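Local coordinates for protein proteasome accessory factor B/C (PafBC) (Paenarthrobacter aurescens, PDB 6SJ9) that probably regulates transcription in the bacterial DNA damage response, binding DNA through winged helix-turn-helix domains that are joined to WYL and WCX domains, at residues Q368-H373 with K379-D384; G623-L628 with E645-E650. All coordinates share one frame; numbering follows the deposited sequence.

Contact 1. Residues Q368-H373 with K379-D384; sequences QEVADH and KALIDD
Leu381 reaches from helix 378-389 to helix 367-374 and lays its CD2 methyl against Val370 and Ala371. With CG anti to the backbone N (chi1 179°), the bond from CB to CG runs across the line to Ala371 and toward the Val370 side, and CD2 then turns onto Ala371. Leu381 CD2 comes within 3.4 Å of Ala371 N and lies 3.8 Å from Ala371 CB. The methyl therefore rests on the backbone of the facing helix as well as on its side chain. Leu381 CB is 3.9 Å from Ala371 CB. The small alanine lets the helices come close, with Ala371 CA and Leu381 CA 5.7 Å apart.

Val370 touches the same methyl: its CG1 is 3.9 Å from Leu381 CD2, and the two side chains cross at about a right angle. No hydrogen bond joins the segments, and all three touching residues are buried. Helix 346-360 adds to this core, with Phe358 against Val370 and Leu355 against Leu381.

On another side of helix 367-374, Gln368 NE2 donates to Asp372 OD1 at 3.0 Å. The acceptor lies almost in the amide plane of Gln368, but the N-H arrives from above the carboxylate plane. In helix 378-389, Asp384 forms a salt bridge with Arg351 and a hydrogen bond with Gln348, which ties this helix to helix 346-360.

Helices 346-360, 367-374 and 378-389 are followed by the strand hairpin 404-407/410-413, as in a winged helix-turn-helix. Helix 378-389 is then probably the recognition helix.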
loop_
_atom_site.group_PDB
_atom_site.type_symbol
_atom_site.label_atom_id
_atom_site.label_comp_id
_atom_site.label_asym_id
_atom_site.label_seq_id
_atom_site.Cartn_x
_atom_site.Cartn_y
_atom_site.Cartn_z
ATOM N N GLN A 368 -3.652 -18.741 15.884
ATOM C CA GLN A 368 -4.301 -18.671 17.208
ATOM C C GLN A 368 -3.292 -18.308 18.285
ATOM O O GLN A 368 -3.542 -17.441 19.132
ATOM C CB GLN A 368 -4.975 -19.976 17.615
ATOM C CG GLN A 368 -5.825 -19.798 18.944
ATOM C CD GLN A 368 -6.945 -18.738 18.740
ATOM O OE1 GLN A 368 -7.808 -18.908 17.878
ATOM N NE2 GLN A 368 -6.924 -17.660 19.519
ATOM N N GLU A 369 -2.139 -18.949 18.242
ATOM C CA GLU A 369 -1.103 -18.737 19.234
ATOM C C GLU A 369 -0.530 -17.332 19.145
ATOM O O GLU A 369 -0.187 -16.730 20.159
ATOM C CB GLU A 369 -0.049 -19.812 19.042
ATOM C CG GLU A 369 1.225 -19.629 19.766
ATOM C CD GLU A 369 2.174 -20.762 19.401
ATOM O OE1 GLU A 369 3.384 -20.506 19.164
ATOM O OE2 GLU A 369 1.671 -21.914 19.347
ATOM N N VAL A 370 -0.408 -16.785 17.945
ATOM C CA VAL A 370 0.160 -15.461 17.880
ATOM C C VAL A 370 -0.883 -14.412 18.251
ATOM O O VAL A 370 -0.554 -13.414 18.901
ATOM C CB VAL A 370 0.769 -15.236 16.481
ATOM C CG1 VAL A 370 1.095 -13.769 16.256
ATOM C CG2 VAL A 370 2.093 -16.051 16.378
ATOM N N ALA A 371 -2.152 -14.625 17.900
ATOM C CA ALA A 371 -3.181 -13.696 18.361
ATOM C C ALA A 371 -3.238 -13.643 19.894
ATOM O O ALA A 371 -3.235 -12.550 20.485
ATOM C CB ALA A 371 -4.531 -14.102 17.791
ATOM N N ASP A 372 -3.195 -14.812 20.553
ATOM C CA ASP A 372 -3.187 -14.858 22.021
ATOM C C ASP A 372 -2.006 -14.090 22.586
ATOM O O ASP A 372 -2.152 -13.333 23.542
ATOM C CB ASP A 372 -3.085 -16.294 22.522
ATOM C CG ASP A 372 -4.298 -17.118 22.217
ATOM O OD1 ASP A 372 -5.347 -16.585 21.817
ATOM O OD2 ASP A 372 -4.180 -18.337 22.374
ATOM N N HIS A 373 -0.828 -14.284 21.996
ATOM C CA HIS A 373 0.371 -13.591 22.438
ATOM C C HIS A 373 0.204 -12.071 22.357
ATOM O O HIS A 373 0.651 -11.341 23.249
ATOM C CB HIS A 373 1.550 -14.053 21.590
ATOM C CG HIS A 373 2.784 -13.232 21.791
ATOM N ND1 HIS A 373 3.590 -13.351 22.905
ATOM C CD2 HIS A 373 3.334 -12.259 21.028
ATOM C CE1 HIS A 373 4.589 -12.492 22.811
ATOM N NE2 HIS A 373 4.456 -11.818 21.681
ATOM N N LYS A 379 -9.657 -13.179 14.633
ATOM C CA LYS A 379 -10.104 -12.427 13.467
ATOM C C LYS A 379 -9.384 -11.095 13.337
ATOM O O LYS A 379 -9.163 -10.601 12.216
ATOM C CB LYS A 379 -11.609 -12.155 13.567
ATOM C CG LYS A 379 -12.484 -13.342 13.228
ATOM C CD LYS A 379 -12.594 -13.444 11.741
ATOM C CE LYS A 379 -13.991 -13.107 11.337
ATOM N NZ LYS A 379 -14.874 -14.285 11.348
ATOM N N ALA A 380 -9.073 -10.470 14.462
ATOM C CA ALA A 380 -8.301 -9.236 14.407
ATOM C C ALA A 380 -6.926 -9.513 13.829
ATOM O O ALA A 380 -6.408 -8.723 13.029
ATOM C CB ALA A 380 -8.177 -8.618 15.826
ATOM N N LEU A 381 -6.304 -10.636 14.231
ATOM C CA LEU A 381 -4.987 -10.955 13.680
ATOM C C LEU A 381 -5.053 -11.243 12.172
ATOM O O LEU A 381 -4.210 -10.766 11.409
ATOM C CB LEU A 381 -4.383 -12.137 14.437
ATOM C CG LEU A 381 -3.013 -12.517 13.871
ATOM C CD1 LEU A 381 -2.057 -11.405 14.002
ATOM C CD2 LEU A 381 -2.436 -13.681 14.618
ATOM N N ILE A 382 -6.071 -11.978 11.727
ATOM C CA ILE A 382 -6.250 -12.231 10.295
ATOM C C ILE A 382 -6.419 -10.915 9.519
ATOM O O ILE A 382 -5.892 -10.752 8.408
ATOM C CB ILE A 382 -7.433 -13.187 10.101
ATOM C CG1 ILE A 382 -7.022 -14.568 10.610
ATOM C CG2 ILE A 382 -7.802 -13.245 8.676
ATOM C CD1 ILE A 382 -8.248 -15.502 10.864
ATOM N N ASP A 383 -7.174 -9.968 10.083
ATOM C CA ASP A 383 -7.323 -8.707 9.385
ATOM C C ASP A 383 -5.974 -7.968 9.284
ATOM O O ASP A 383 -5.692 -7.347 8.264
ATOM C CB ASP A 383 -8.372 -7.829 10.063
ATOM C CG ASP A 383 -8.972 -6.832 9.075
ATOM O OD1 ASP A 383 -9.371 -7.288 7.981
ATOM O OD2 ASP A 383 -9.052 -5.613 9.357
ATOM N N ASP A 384 -5.149 -8.006 10.346
ATOM C CA ASP A 384 -3.800 -7.443 10.258
ATOM C C ASP A 384 -3.045 -8.053 9.105
ATOM O O ASP A 384 -2.354 -7.352 8.386
ATOM C CB ASP A 384 -2.973 -7.689 11.530
ATOM C CG ASP A 384 -3.485 -6.914 12.732
ATOM O OD1 ASP A 384 -4.191 -5.902 12.578
ATOM O OD2 ASP A 384 -3.146 -7.329 13.848
#

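Contact 2. Residues G623-L628 with E645-E650; sequences GDAGWL and ESLRQE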
loop_
_atom_site.group_PDB
_atom_site.type_symbol
_atom_site.label_atom_id
_atom_site.label_comp_id
_atom_site.label_asym_id
_atom_site.label_seq_id
_atom_site.Cartn_x
_atom_site.Cartn_y
_atom_site.Cartn_z
ATOM N N GLY A 623 -11.181 10.433 -0.378
ATOM C CA GLY A 623 -10.258 11.548 -0.267
ATOM C C GLY A 623 -10.541 12.656 -1.254
ATOM O O GLY A 623 -10.253 13.826 -0.968
ATOM N N ASP A 624 -11.104 12.309 -2.415
ATOM C CA ASP A 624 -11.376 13.262 -3.467
ATOM C C ASP A 624 -12.499 12.674 -4.317
ATOM O O ASP A 624 -12.478 11.485 -4.648
ATOM C CB ASP A 624 -10.127 13.518 -4.334
ATOM C CG ASP A 624 -10.364 14.606 -5.401
ATOM O OD1 ASP A 624 -10.088 15.793 -5.088
ATOM O OD2 ASP A 624 -10.851 14.295 -6.524
ATOM N N ALA A 625 -13.471 13.518 -4.680
ATOM C CA ALA A 625 -14.589 13.031 -5.482
ATOM C C ALA A 625 -14.134 12.544 -6.846
ATOM O O ALA A 625 -14.829 11.725 -7.455
ATOM C CB ALA A 625 -15.663 14.113 -5.642
ATOM N N GLY A 626 -12.999 13.045 -7.348
ATOM C CA GLY A 626 -12.495 12.599 -8.637
ATOM C C GLY A 626 -12.057 11.140 -8.682
ATOM O O GLY A 626 -12.083 10.518 -9.748
ATOM N N TRP A 627 -11.677 10.560 -7.540
ATOM C CA TRP A 627 -11.276 9.152 -7.560
ATOM C C TRP A 627 -12.447 8.219 -7.735
ATOM O O TRP A 627 -12.257 7.085 -8.187
ATOM C CB TRP A 627 -10.551 8.772 -6.286
ATOM C CG TRP A 627 -9.400 9.631 -6.046
ATOM C CD1 TRP A 627 -8.684 10.335 -6.984
ATOM C CD2 TRP A 627 -8.765 9.866 -4.795
ATOM N NE1 TRP A 627 -7.660 11.006 -6.379
ATOM C CE2 TRP A 627 -7.688 10.740 -5.035
ATOM C CE3 TRP A 627 -9.012 9.430 -3.488
ATOM C CZ2 TRP A 627 -6.868 11.191 -4.027
ATOM C CZ3 TRP A 627 -8.189 9.864 -2.479
ATOM C CH2 TRP A 627 -7.127 10.741 -2.750
ATOM N N LEU A 628 -13.656 8.704 -7.467
ATOM C CA LEU A 628 -14.799 7.807 -7.324
ATOM C C LEU A 628 -15.138 7.086 -8.619
ATOM O O LEU A 628 -15.381 5.869 -8.572
ATOM C CB LEU A 628 -15.988 8.599 -6.774
ATOM C CG LEU A 628 -16.927 7.746 -5.960
ATOM C CD1 LEU A 628 -16.079 6.920 -5.077
ATOM C CD2 LEU A 628 -17.791 8.641 -5.124
ATOM N N GLU A 645 -26.459 12.176 -5.268
ATOM C CA GLU A 645 -26.921 11.948 -6.634
ATOM C C GLU A 645 -25.965 12.542 -7.668
ATOM O O GLU A 645 -25.768 11.970 -8.750
ATOM C CB GLU A 645 -28.331 12.538 -6.811
ATOM C CG GLU A 645 -28.894 12.359 -8.205
ATOM C CD GLU A 645 -29.127 10.897 -8.597
ATOM O OE1 GLU A 645 -29.169 10.011 -7.711
ATOM O OE2 GLU A 645 -29.237 10.622 -9.815
ATOM N N SER A 646 -25.409 13.715 -7.380
ATOM C CA SER A 646 -24.495 14.331 -8.327
ATOM C C SER A 646 -23.346 13.377 -8.654
ATOM O O SER A 646 -23.109 13.048 -9.827
ATOM C CB SER A 646 -23.991 15.657 -7.751
ATOM O OG SER A 646 -23.496 15.457 -6.436
ATOM N N LEU A 647 -22.699 12.830 -7.613
ATOM C CA LEU A 647 -21.574 11.922 -7.823
ATOM C C LEU A 647 -22.005 10.649 -8.526
ATOM O O LEU A 647 -21.283 10.151 -9.396
ATOM C CB LEU A 647 -20.914 11.584 -6.481
ATOM C CG LEU A 647 -20.197 12.722 -5.760
ATOM C CD1 LEU A 647 -19.384 12.208 -4.609
ATOM C CD2 LEU A 647 -19.282 13.411 -6.746
ATOM N N ARG A 648 -23.215 10.149 -8.236
ATOM C CA ARG A 648 -23.664 8.921 -8.896
ATOM C C ARG A 648 -23.743 9.077 -10.411
ATOM O O ARG A 648 -23.314 8.186 -11.160
ATOM C CB ARG A 648 -25.025 8.482 -8.355
ATOM C CG ARG A 648 -25.620 7.323 -9.135
ATOM C CD ARG A 648 -27.089 7.134 -8.830
ATOM N NE ARG A 648 -27.685 6.033 -9.579
ATOM C CZ ARG A 648 -28.978 5.711 -9.532
ATOM N NH1 ARG A 648 -29.810 6.406 -8.770
ATOM N NH2 ARG A 648 -29.441 4.690 -10.245
ATOM N N GLN A 649 -24.358 10.173 -10.876
ATOM C CA GLN A 649 -24.530 10.388 -12.313
ATOM C C GLN A 649 -23.209 10.735 -12.984
ATOM O O GLN A 649 -22.953 10.322 -14.125
ATOM C CB GLN A 649 -25.559 11.492 -12.567
ATOM C CG GLN A 649 -26.946 11.141 -12.082
ATOM C CD GLN A 649 -28.013 12.083 -12.624
ATOM O OE1 GLN A 649 -27.721 12.991 -13.411
ATOM N NE2 GLN A 649 -29.257 11.871 -12.201
ATOM N N GLU A 650 -22.355 11.476 -12.276
ATOM C CA GLU A 650 -21.038 11.793 -12.804
ATOM C C GLU A 650 -20.224 10.517 -13.031
ATOM O O GLU A 650 -19.416 10.459 -13.965
ATOM C CB GLU A 650 -20.337 12.740 -11.836
ATOM C CG GLU A 650 -19.096 13.418 -12.372
ATOM C CD GLU A 650 -18.424 14.306 -11.326
ATOM O OE1 GLU A 650 -19.095 14.713 -10.343
ATOM O OE2 GLU A 650 -17.227 14.620 -11.502
#
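Leu647 of helix 645-659 spreads its two methyls over Ala625 and Leu628. Leu647 CD2 touches Ala625 CB at 3.8 Å, while Leu647 CD1 meets Leu628 CD2 at 3.9 Å. Each branch thus has its own partner. The fork faces the other segment because CG is anti to the carbonyl carbon and beside the backbone N (chi1 -67°). The Leu628 and Leu647 side chains cross at about a right angle. The contact between the segments is purely apolar, with no hydrogen bond across it.

Val586 and Val588 of strand 586-592 lie beneath this cluster, and Ile641 of strand 639-643 also touches Leu628. Helix 627-634 is the second helix of the ferredoxin-like fold of the WCX domain. Helix 645-659 is added after the last strand of that fold and packs beside it.

The polar bonds are local to each segment. Asp624 caps the turn into helix 627-634: its OD2 accepts from Gly626 N at 2.6 Å, and the donor comes from above the carboxylate plane. A type I turn runs from Asp624 to Trp627. Asp624 CB sits over the centre of the Trp627 ring, 3.8 Å above its plane. The Trp627 side chain also packs on Leu113 and Ala117 of helix 95-118.

In helix 645-659, Gln649 NE2 donates to Glu645 OE2 at 2.7 Å, using the anti lone pair of that oxygen. Glu645 OE1 has a long ion pair with Arg648 NH1 at 3.8 Å. The NE of Arg648 forms a salt bridge with Asp322.

Overall arrangement
Contact 1 and contact 2 lie in different domains and follow one another along the chain. Their centres are 36 Å apart and their nearest atoms about 19 Å apart, so they do not touch. Contact 1 belongs to the PafC helix-turn-helix domain, one of the parts expected to bind DNA. Contact 2 belongs to the second WCX domain, near the C-terminus. Contact 1 packs two helices of one such unit, whereas contact 2 packs helix 645-659 against the start of helix 627-634 and the turn before it. The centres lie about 21 Å and 23 Å from the centre of the chain. The potassium site, formed by Leu16, Thr18, Ile81, Lys83 and Ser85, includes residues of neither contact.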